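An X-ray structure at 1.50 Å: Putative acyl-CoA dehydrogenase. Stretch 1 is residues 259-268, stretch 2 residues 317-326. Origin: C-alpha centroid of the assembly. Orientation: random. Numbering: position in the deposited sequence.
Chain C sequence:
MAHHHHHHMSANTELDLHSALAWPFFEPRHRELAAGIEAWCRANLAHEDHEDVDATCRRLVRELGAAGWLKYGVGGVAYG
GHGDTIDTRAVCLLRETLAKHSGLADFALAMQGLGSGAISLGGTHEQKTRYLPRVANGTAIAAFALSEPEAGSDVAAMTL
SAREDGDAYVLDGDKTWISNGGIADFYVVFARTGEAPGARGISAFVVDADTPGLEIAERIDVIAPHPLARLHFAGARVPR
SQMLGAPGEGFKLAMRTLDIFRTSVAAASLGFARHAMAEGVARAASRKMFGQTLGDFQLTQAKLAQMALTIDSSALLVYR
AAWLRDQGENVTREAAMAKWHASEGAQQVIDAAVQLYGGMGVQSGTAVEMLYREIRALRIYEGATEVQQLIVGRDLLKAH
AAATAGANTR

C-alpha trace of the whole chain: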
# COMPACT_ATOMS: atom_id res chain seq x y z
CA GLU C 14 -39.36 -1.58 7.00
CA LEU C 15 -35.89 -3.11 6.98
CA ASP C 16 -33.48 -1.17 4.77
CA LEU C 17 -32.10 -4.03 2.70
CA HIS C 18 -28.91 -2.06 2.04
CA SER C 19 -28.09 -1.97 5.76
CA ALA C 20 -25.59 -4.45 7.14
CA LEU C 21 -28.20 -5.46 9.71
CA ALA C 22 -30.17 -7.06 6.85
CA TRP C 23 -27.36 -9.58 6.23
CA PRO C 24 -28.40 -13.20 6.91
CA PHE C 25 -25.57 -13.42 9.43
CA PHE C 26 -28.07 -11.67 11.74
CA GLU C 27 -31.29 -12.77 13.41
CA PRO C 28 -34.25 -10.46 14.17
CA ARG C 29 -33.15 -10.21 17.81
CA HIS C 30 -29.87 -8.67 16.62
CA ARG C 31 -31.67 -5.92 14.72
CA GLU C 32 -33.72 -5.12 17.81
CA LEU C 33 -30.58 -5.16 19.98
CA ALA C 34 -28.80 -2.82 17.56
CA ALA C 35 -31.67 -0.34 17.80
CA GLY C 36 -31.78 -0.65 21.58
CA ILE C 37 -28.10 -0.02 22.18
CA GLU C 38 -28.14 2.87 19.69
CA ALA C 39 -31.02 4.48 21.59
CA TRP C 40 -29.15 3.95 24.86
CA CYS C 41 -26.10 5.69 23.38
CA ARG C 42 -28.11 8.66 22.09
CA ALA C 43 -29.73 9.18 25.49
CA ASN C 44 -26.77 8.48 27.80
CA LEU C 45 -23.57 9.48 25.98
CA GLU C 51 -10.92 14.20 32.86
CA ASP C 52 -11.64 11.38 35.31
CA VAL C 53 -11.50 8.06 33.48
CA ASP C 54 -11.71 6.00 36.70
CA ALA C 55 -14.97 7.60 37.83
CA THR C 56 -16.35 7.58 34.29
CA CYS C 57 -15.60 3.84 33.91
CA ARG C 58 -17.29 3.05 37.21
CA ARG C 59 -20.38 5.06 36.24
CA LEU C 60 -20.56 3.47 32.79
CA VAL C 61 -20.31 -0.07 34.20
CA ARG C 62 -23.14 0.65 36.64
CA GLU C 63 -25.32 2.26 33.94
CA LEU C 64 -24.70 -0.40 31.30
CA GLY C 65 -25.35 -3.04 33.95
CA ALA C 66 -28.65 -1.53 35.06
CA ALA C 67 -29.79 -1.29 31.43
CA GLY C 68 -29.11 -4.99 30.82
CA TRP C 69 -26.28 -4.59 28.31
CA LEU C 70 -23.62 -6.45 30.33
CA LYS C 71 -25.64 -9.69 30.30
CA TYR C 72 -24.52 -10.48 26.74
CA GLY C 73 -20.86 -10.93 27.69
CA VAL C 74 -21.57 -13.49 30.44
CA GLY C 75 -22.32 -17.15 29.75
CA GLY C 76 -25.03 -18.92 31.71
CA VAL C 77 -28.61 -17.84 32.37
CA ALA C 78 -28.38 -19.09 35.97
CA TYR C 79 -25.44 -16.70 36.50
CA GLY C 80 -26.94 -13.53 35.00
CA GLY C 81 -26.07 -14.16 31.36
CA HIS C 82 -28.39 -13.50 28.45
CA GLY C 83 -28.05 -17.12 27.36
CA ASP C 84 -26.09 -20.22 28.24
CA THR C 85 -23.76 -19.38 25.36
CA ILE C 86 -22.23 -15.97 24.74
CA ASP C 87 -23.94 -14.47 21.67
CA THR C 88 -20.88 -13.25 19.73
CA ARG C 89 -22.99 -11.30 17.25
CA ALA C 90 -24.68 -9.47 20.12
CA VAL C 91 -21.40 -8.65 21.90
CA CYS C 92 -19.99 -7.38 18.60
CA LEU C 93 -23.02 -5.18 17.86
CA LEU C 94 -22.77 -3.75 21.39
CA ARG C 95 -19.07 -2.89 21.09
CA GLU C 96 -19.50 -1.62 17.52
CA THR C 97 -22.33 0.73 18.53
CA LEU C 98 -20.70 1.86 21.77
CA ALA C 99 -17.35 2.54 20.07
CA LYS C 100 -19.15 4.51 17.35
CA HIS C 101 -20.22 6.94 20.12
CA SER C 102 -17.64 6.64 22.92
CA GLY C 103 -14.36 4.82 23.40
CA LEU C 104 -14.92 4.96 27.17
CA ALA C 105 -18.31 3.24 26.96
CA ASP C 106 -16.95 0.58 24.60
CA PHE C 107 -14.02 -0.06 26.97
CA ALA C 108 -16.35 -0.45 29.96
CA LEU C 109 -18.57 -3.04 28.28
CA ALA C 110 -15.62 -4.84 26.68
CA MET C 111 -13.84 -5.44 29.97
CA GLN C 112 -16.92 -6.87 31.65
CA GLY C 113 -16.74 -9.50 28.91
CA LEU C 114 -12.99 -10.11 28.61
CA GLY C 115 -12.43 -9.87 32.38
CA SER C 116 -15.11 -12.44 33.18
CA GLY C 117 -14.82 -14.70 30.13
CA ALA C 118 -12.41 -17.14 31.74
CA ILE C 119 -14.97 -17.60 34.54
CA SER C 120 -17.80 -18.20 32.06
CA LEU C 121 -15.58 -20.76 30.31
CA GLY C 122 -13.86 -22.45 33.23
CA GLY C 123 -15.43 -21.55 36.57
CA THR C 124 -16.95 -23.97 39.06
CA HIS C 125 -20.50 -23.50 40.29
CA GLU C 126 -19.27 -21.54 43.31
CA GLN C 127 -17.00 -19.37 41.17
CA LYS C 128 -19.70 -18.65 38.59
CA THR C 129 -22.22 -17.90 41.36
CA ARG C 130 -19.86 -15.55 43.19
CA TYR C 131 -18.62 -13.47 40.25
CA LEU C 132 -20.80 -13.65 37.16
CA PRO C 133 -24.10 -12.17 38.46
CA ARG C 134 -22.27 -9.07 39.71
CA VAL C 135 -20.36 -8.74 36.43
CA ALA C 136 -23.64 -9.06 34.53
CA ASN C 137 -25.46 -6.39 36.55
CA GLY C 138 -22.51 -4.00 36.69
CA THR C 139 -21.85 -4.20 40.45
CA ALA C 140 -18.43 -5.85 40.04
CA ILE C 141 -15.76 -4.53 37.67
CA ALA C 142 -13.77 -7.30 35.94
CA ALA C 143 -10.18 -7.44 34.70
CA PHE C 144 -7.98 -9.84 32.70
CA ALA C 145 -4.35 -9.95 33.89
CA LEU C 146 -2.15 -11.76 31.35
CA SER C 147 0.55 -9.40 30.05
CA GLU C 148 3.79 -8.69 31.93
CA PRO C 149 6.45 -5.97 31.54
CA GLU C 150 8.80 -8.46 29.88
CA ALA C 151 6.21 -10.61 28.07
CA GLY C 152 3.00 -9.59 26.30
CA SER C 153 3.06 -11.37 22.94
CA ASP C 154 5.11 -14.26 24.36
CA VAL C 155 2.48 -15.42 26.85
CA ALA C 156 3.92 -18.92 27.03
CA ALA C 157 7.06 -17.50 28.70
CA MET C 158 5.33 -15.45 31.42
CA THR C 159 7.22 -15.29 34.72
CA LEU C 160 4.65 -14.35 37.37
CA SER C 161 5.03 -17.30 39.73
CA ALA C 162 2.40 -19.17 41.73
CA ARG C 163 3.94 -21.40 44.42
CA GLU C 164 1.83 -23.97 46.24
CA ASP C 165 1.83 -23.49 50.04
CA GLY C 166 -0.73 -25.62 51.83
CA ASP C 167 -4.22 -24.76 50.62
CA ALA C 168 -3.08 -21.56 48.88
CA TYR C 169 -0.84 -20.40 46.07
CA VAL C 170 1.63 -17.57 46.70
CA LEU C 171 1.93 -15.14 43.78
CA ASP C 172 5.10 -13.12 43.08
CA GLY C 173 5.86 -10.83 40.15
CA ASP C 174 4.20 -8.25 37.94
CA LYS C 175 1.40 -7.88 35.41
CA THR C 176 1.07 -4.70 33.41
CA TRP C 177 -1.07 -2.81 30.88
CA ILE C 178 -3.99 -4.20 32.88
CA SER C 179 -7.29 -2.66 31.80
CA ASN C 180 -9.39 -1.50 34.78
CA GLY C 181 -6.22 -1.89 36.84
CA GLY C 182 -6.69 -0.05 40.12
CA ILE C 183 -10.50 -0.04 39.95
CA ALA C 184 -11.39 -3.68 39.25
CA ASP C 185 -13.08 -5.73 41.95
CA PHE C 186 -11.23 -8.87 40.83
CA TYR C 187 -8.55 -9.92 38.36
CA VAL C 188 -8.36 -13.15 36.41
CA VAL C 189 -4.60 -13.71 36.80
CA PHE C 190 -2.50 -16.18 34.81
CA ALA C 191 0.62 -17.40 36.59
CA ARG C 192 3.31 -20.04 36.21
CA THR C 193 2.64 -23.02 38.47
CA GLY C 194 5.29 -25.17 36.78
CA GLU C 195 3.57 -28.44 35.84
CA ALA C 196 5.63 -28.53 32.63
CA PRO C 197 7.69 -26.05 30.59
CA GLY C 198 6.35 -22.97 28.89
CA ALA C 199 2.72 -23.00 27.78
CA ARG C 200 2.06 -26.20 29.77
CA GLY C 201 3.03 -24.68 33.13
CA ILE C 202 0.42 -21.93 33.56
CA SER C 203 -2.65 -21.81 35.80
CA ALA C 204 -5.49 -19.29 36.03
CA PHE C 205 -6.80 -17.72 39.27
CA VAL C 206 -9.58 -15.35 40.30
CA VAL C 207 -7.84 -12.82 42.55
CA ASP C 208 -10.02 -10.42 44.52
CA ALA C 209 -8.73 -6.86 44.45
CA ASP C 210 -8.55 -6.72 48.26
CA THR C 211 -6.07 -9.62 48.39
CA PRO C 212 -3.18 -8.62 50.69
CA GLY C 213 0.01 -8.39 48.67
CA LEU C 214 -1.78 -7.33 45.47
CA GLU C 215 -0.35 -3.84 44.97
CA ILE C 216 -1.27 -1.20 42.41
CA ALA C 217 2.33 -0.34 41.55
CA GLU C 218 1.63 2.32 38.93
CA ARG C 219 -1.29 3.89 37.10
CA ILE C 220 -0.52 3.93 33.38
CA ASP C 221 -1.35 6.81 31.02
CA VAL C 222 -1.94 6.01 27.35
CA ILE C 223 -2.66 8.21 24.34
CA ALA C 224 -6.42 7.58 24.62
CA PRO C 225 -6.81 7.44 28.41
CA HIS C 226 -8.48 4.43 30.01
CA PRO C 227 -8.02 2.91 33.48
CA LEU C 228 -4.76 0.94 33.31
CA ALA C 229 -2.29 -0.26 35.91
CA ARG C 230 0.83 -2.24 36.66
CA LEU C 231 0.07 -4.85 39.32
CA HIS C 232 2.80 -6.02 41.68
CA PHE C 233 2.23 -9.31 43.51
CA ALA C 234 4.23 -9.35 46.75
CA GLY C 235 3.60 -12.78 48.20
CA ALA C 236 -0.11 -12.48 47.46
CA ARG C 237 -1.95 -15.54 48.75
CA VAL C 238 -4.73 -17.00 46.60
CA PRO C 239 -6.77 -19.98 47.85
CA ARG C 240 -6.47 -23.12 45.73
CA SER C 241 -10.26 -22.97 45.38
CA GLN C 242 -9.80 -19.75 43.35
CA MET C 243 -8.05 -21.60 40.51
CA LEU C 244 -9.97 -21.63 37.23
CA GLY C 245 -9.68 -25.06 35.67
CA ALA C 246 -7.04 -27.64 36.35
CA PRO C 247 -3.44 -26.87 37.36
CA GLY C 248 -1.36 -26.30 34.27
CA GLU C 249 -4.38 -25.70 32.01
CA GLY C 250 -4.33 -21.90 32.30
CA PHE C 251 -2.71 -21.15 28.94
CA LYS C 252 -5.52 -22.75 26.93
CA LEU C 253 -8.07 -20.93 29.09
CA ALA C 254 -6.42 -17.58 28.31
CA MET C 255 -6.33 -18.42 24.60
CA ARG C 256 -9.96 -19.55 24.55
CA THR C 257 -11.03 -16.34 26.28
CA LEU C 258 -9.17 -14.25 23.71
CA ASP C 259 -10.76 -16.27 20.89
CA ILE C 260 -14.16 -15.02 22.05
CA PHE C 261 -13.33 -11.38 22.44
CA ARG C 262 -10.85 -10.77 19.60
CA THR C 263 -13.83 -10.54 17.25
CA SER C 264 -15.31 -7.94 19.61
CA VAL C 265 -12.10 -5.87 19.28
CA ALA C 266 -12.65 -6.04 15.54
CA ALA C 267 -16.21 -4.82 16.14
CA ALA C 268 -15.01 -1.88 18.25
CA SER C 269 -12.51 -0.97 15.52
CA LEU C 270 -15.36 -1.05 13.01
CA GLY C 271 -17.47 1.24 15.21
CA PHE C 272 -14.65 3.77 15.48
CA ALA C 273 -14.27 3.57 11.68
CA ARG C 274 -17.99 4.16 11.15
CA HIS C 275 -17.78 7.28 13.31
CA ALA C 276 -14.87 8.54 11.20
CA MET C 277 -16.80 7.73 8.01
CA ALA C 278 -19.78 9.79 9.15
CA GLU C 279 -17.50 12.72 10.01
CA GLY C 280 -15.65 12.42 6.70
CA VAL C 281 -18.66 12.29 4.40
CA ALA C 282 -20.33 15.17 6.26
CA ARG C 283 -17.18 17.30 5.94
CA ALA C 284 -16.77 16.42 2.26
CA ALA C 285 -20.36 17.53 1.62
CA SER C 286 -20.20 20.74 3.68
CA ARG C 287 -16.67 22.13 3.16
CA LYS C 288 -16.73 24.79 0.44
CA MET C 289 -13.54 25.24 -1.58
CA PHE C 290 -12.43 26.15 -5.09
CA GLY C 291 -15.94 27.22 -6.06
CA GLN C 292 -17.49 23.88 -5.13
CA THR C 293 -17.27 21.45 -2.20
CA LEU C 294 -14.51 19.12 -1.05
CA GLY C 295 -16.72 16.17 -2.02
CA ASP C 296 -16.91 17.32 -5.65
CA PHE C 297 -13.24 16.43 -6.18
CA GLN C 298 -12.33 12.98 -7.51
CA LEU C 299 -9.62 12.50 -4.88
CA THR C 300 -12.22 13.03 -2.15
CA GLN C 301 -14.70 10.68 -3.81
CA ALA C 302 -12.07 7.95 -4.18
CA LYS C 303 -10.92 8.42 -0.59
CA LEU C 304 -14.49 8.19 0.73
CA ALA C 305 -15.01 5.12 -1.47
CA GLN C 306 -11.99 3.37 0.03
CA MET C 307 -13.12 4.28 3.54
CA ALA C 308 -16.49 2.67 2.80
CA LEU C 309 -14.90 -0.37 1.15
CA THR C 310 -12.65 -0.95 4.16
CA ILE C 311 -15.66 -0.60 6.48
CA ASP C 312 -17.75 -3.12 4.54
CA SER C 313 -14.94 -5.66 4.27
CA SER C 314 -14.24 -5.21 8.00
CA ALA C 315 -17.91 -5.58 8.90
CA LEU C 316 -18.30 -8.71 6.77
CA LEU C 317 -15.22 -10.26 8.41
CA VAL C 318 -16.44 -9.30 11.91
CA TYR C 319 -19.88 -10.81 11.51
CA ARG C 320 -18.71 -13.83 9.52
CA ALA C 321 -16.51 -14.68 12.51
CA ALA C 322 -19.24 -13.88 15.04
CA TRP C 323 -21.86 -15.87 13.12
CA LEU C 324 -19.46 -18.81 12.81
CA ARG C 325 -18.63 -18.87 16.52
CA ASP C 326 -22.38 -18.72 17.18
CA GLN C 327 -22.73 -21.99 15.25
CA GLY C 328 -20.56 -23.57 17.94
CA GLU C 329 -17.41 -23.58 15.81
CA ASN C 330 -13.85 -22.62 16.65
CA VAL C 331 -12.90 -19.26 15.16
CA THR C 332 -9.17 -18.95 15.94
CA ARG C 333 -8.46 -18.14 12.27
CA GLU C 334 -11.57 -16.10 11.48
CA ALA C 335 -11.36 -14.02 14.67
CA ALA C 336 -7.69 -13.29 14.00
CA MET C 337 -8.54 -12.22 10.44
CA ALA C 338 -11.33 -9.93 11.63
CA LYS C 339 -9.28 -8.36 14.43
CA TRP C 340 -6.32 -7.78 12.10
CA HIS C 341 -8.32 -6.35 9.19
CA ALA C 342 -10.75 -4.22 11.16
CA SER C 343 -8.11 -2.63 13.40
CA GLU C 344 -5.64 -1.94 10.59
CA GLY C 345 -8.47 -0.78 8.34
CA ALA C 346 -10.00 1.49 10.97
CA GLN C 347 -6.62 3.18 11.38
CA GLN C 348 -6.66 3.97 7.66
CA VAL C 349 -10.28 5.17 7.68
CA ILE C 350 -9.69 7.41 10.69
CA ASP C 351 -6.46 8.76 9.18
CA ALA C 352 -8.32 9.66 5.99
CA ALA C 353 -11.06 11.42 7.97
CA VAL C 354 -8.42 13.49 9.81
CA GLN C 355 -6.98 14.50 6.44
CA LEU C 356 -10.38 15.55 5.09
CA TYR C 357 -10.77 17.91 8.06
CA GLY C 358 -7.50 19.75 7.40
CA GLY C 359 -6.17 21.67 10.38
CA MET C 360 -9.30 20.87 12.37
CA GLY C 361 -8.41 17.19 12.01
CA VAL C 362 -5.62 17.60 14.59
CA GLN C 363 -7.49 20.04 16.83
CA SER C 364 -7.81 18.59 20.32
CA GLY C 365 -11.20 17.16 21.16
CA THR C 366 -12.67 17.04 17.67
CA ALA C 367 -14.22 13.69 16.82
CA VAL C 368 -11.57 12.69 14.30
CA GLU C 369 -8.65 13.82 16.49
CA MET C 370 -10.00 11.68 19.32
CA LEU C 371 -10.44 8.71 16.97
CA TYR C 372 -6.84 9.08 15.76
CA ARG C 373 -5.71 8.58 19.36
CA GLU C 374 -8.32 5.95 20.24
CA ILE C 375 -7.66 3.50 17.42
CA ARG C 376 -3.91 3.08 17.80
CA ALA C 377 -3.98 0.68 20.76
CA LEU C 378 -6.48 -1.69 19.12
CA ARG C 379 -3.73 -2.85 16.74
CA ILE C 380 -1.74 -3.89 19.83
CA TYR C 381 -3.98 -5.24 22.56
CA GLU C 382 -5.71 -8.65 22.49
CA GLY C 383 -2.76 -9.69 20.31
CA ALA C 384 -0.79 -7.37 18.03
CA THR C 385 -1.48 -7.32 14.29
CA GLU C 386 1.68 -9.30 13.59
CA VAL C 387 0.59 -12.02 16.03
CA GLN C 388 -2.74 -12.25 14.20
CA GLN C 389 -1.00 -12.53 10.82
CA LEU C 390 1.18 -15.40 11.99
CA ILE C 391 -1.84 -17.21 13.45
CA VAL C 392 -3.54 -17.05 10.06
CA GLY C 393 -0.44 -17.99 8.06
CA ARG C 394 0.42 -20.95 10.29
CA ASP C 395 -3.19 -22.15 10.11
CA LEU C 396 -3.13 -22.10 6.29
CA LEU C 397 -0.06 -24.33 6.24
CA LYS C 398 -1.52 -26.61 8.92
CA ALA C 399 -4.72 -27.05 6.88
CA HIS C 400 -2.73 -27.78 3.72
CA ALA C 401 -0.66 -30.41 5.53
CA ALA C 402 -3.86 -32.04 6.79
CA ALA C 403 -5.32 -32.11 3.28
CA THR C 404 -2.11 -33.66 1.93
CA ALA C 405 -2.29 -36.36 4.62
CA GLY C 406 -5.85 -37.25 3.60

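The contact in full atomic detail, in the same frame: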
# COMPACT_ATOMS: atom_id res chain seq x y z
N ASP C 259 -10.08 -15.88 22.13
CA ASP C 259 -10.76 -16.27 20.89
C ASP C 259 -12.19 -15.74 20.85
O ASP C 259 -12.70 -15.44 19.77
CB ASP C 259 -10.77 -17.78 20.73
CG ASP C 259 -9.46 -18.33 20.22
OD1 ASP C 259 -8.64 -17.54 19.71
OD2 ASP C 259 -9.26 -19.56 20.33
N ILE C 260 -12.84 -15.64 22.01
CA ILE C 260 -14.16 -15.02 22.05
C ILE C 260 -14.05 -13.54 21.75
O ILE C 260 -14.75 -13.01 20.87
CB ILE C 260 -14.81 -15.25 23.43
CG1 ILE C 260 -14.89 -16.74 23.74
CG2 ILE C 260 -16.18 -14.57 23.48
CD1 ILE C 260 -15.42 -17.02 25.13
N PHE C 261 -13.20 -12.83 22.47
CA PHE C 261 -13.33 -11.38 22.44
C PHE C 261 -12.46 -10.70 21.39
O PHE C 261 -12.67 -9.51 21.14
CB PHE C 261 -13.08 -10.83 23.85
CG PHE C 261 -14.19 -11.20 24.80
CD1 PHE C 261 -15.39 -10.51 24.76
CD2 PHE C 261 -14.06 -12.27 25.66
CE1 PHE C 261 -16.43 -10.86 25.58
CE2 PHE C 261 -15.11 -12.63 26.50
CZ PHE C 261 -16.30 -11.92 26.46
N ARG C 262 -11.56 -11.41 20.70
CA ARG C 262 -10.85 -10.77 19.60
C ARG C 262 -11.81 -10.27 18.53
O ARG C 262 -11.62 -9.19 17.96
CB ARG C 262 -9.80 -11.70 18.99
CG ARG C 262 -8.44 -11.64 19.71
CD ARG C 262 -7.51 -12.75 19.23
NE ARG C 262 -6.26 -12.74 19.98
CZ ARG C 262 -5.37 -13.72 19.94
NH1 ARG C 262 -5.59 -14.80 19.20
NH2 ARG C 262 -4.25 -13.63 20.65
N THR C 263 -12.87 -11.03 18.23
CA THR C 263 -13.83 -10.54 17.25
C THR C 263 -14.53 -9.27 17.75
O THR C 263 -14.86 -8.39 16.95
CB THR C 263 -14.86 -11.63 16.92
OG1 THR C 263 -14.17 -12.85 16.63
CG2 THR C 263 -15.69 -11.24 15.69
N SER C 264 -14.72 -9.16 19.06
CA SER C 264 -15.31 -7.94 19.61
C SER C 264 -14.36 -6.75 19.51
O SER C 264 -14.84 -5.61 19.39
CB SER C 264 -15.75 -8.18 21.07
OG SER C 264 -14.69 -7.96 22.00
N VAL C 265 -13.04 -6.97 19.55
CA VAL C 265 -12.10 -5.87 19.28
C VAL C 265 -12.22 -5.42 17.84
O VAL C 265 -12.15 -4.22 17.54
CB VAL C 265 -10.65 -6.29 19.59
CG1 VAL C 265 -9.65 -5.16 19.21
CG2 VAL C 265 -10.49 -6.64 21.05
N ALA C 266 -12.38 -6.38 16.93
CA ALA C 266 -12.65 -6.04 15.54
C ALA C 266 -13.92 -5.21 15.42
O ALA C 266 -13.96 -4.23 14.66
CB ALA C 266 -12.76 -7.31 14.70
N ALA C 267 -14.96 -5.57 16.18
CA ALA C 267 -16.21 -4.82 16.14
C ALA C 267 -16.03 -3.40 16.67
O ALA C 267 -16.58 -2.45 16.10
CB ALA C 267 -17.29 -5.57 16.92
N ALA C 268 -15.27 -3.24 17.75
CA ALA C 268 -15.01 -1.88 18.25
C ALA C 268 -14.25 -1.06 17.22
O ALA C 268 -14.59 0.11 16.98
CB ALA C 268 -14.23 -1.93 19.57
N LEU C 317 -16.12 -9.37 7.67
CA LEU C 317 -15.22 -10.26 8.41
C LEU C 317 -15.62 -10.38 9.88
O LEU C 317 -15.55 -11.48 10.45
CB LEU C 317 -13.78 -9.79 8.28
CG LEU C 317 -13.15 -9.96 6.90
CD1 LEU C 317 -11.87 -9.13 6.85
CD2 LEU C 317 -12.84 -11.41 6.63
N VAL C 318 -16.01 -9.27 10.51
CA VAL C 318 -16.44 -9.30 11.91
C VAL C 318 -17.61 -10.25 12.07
O VAL C 318 -17.60 -11.15 12.92
CB VAL C 318 -16.81 -7.89 12.40
CG1 VAL C 318 -17.54 -7.97 13.75
CG2 VAL C 318 -15.57 -7.02 12.51
N TYR C 319 -18.66 -10.06 11.27
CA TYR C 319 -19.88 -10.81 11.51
C TYR C 319 -19.86 -12.19 10.88
O TYR C 319 -20.58 -13.07 11.35
CB TYR C 319 -21.09 -9.95 11.11
CG TYR C 319 -21.16 -8.81 12.10
CD1 TYR C 319 -21.58 -9.04 13.41
CD2 TYR C 319 -20.73 -7.52 11.78
CE1 TYR C 319 -21.59 -8.02 14.36
CE2 TYR C 319 -20.74 -6.50 12.72
CZ TYR C 319 -21.17 -6.76 14.02
OH TYR C 319 -21.18 -5.77 14.97
N ARG C 320 -18.98 -12.44 9.90
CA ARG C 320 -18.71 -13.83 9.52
C ARG C 320 -18.13 -14.59 10.71
O ARG C 320 -18.59 -15.68 11.04
CB ARG C 320 -17.75 -13.89 8.32
CG ARG C 320 -17.45 -15.31 7.81
CD ARG C 320 -16.32 -16.02 8.58
NE ARG C 320 -15.04 -15.34 8.42
CZ ARG C 320 -14.15 -15.63 7.47
NH1 ARG C 320 -14.39 -16.60 6.60
NH2 ARG C 320 -13.01 -14.95 7.39
N ALA C 321 -17.12 -14.01 11.36
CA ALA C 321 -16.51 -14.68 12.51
C ALA C 321 -17.50 -14.83 13.65
O ALA C 321 -17.56 -15.89 14.29
CB ALA C 321 -15.27 -13.91 12.98
N ALA C 322 -18.29 -13.79 13.93
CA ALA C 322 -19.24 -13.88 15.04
C ALA C 322 -20.33 -14.90 14.74
O ALA C 322 -20.68 -15.72 15.60
CB ALA C 322 -19.83 -12.50 15.35
N TRP C 323 -20.87 -14.87 13.52
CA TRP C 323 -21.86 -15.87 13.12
C TRP C 323 -21.29 -17.28 13.24
O TRP C 323 -21.96 -18.19 13.75
CB TRP C 323 -22.34 -15.58 11.69
CG TRP C 323 -23.12 -16.71 11.10
CD1 TRP C 323 -24.47 -16.94 11.21
CD2 TRP C 323 -22.59 -17.79 10.33
NE1 TRP C 323 -24.81 -18.09 10.55
CE2 TRP C 323 -23.68 -18.64 10.00
CE3 TRP C 323 -21.31 -18.13 9.87
CZ2 TRP C 323 -23.52 -19.80 9.24
CZ3 TRP C 323 -21.16 -19.29 9.11
CH2 TRP C 323 -22.26 -20.10 8.80
N LEU C 324 -20.05 -17.48 12.79
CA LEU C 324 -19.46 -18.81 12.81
C LEU C 324 -19.27 -19.31 14.24
O LEU C 324 -19.58 -20.47 14.55
CB LEU C 324 -18.13 -18.79 12.05
CG LEU C 324 -17.40 -20.13 11.95
CD1 LEU C 324 -18.30 -21.22 11.38
CD2 LEU C 324 -16.13 -19.96 11.10
N ARG C 325 -18.76 -18.45 15.13
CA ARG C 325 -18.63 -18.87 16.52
C ARG C 325 -19.99 -19.20 17.12
O ARG C 325 -20.11 -20.14 17.93
CB ARG C 325 -17.94 -17.78 17.35
CG ARG C 325 -17.51 -18.28 18.70
CD ARG C 325 -17.07 -17.21 19.70
NE ARG C 325 -17.00 -17.85 21.00
CZ ARG C 325 -17.96 -17.81 21.93
NH1 ARG C 325 -19.05 -17.09 21.75
NH2 ARG C 325 -17.79 -18.47 23.06
N ASP C 326 -21.02 -18.48 16.70
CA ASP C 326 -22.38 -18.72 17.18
C ASP C 326 -23.02 -19.97 16.58
O ASP C 326 -24.15 -20.31 16.96
CB ASP C 326 -23.25 -17.49 16.91
CG ASP C 326 -22.88 -16.31 17.80
OD1 ASP C 326 -22.18 -16.52 18.82
OD2 ASP C 326 -23.29 -15.18 17.50

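Two helical segments of one chain pack side by side, running nearly antiparallel at 154°, with axes 9.3 Å apart at closest approach. The contact is small, burying 346 Å² in total. No hydrogen bond crosses it, so packing alone joins the two stretches here.

Asp 259 takes no direct part, and its carboxylate leads away from the second helix. Ile 260 makes the first contact. Its CG1 lies 3.4 Å from NH2 of Arg 325, and the isoleucine covers one face of the guanidinium. The arginine reaches this position with chi1, chi2 and chi3 all t, so its chain is extended. Its NH1 is hydrogen-bonded elsewhere in the structure.

Phe 261 and Arg 262 make no contact across the interface. Thr 263 sits at the tightest backbone approach, its CA 6.1 Å from CA of Val 318. Its CA-to-CB bond points toward the second helix, and its CG2 makes the closest approaches. CG2 lies 3.4 Å from O of Val 318 and 3.8 Å from CB of Ala 321. That carbonyl O already accepts the helical hydrogen bond from N of Ala 322, at 2.9 Å. The small side chains of Ala 321 and Ala 322 leave the methyl close to the helix backbone: CG2 of Thr 263 is 4.0 Å from N of Ala 322.

Ser 264 points away. Its OG donates to O of Phe 261 within its own helix, at 2.7 Å. Val 265 is out of reach of the second helix.

One turn on from Thr 263, two alanines meet the two methyls of Val 318. CB of Ala 266 is 3.6 Å from CG2 of Val 318, and CB of Ala 267 is 4.0 Å from its CG1. Ala 267 also comes near Tyr 319, with CB 4.4 Å from OH. The tyrosine's CA-to-CB bond points away, but its end comes nearer. Ala 268 is out of reach.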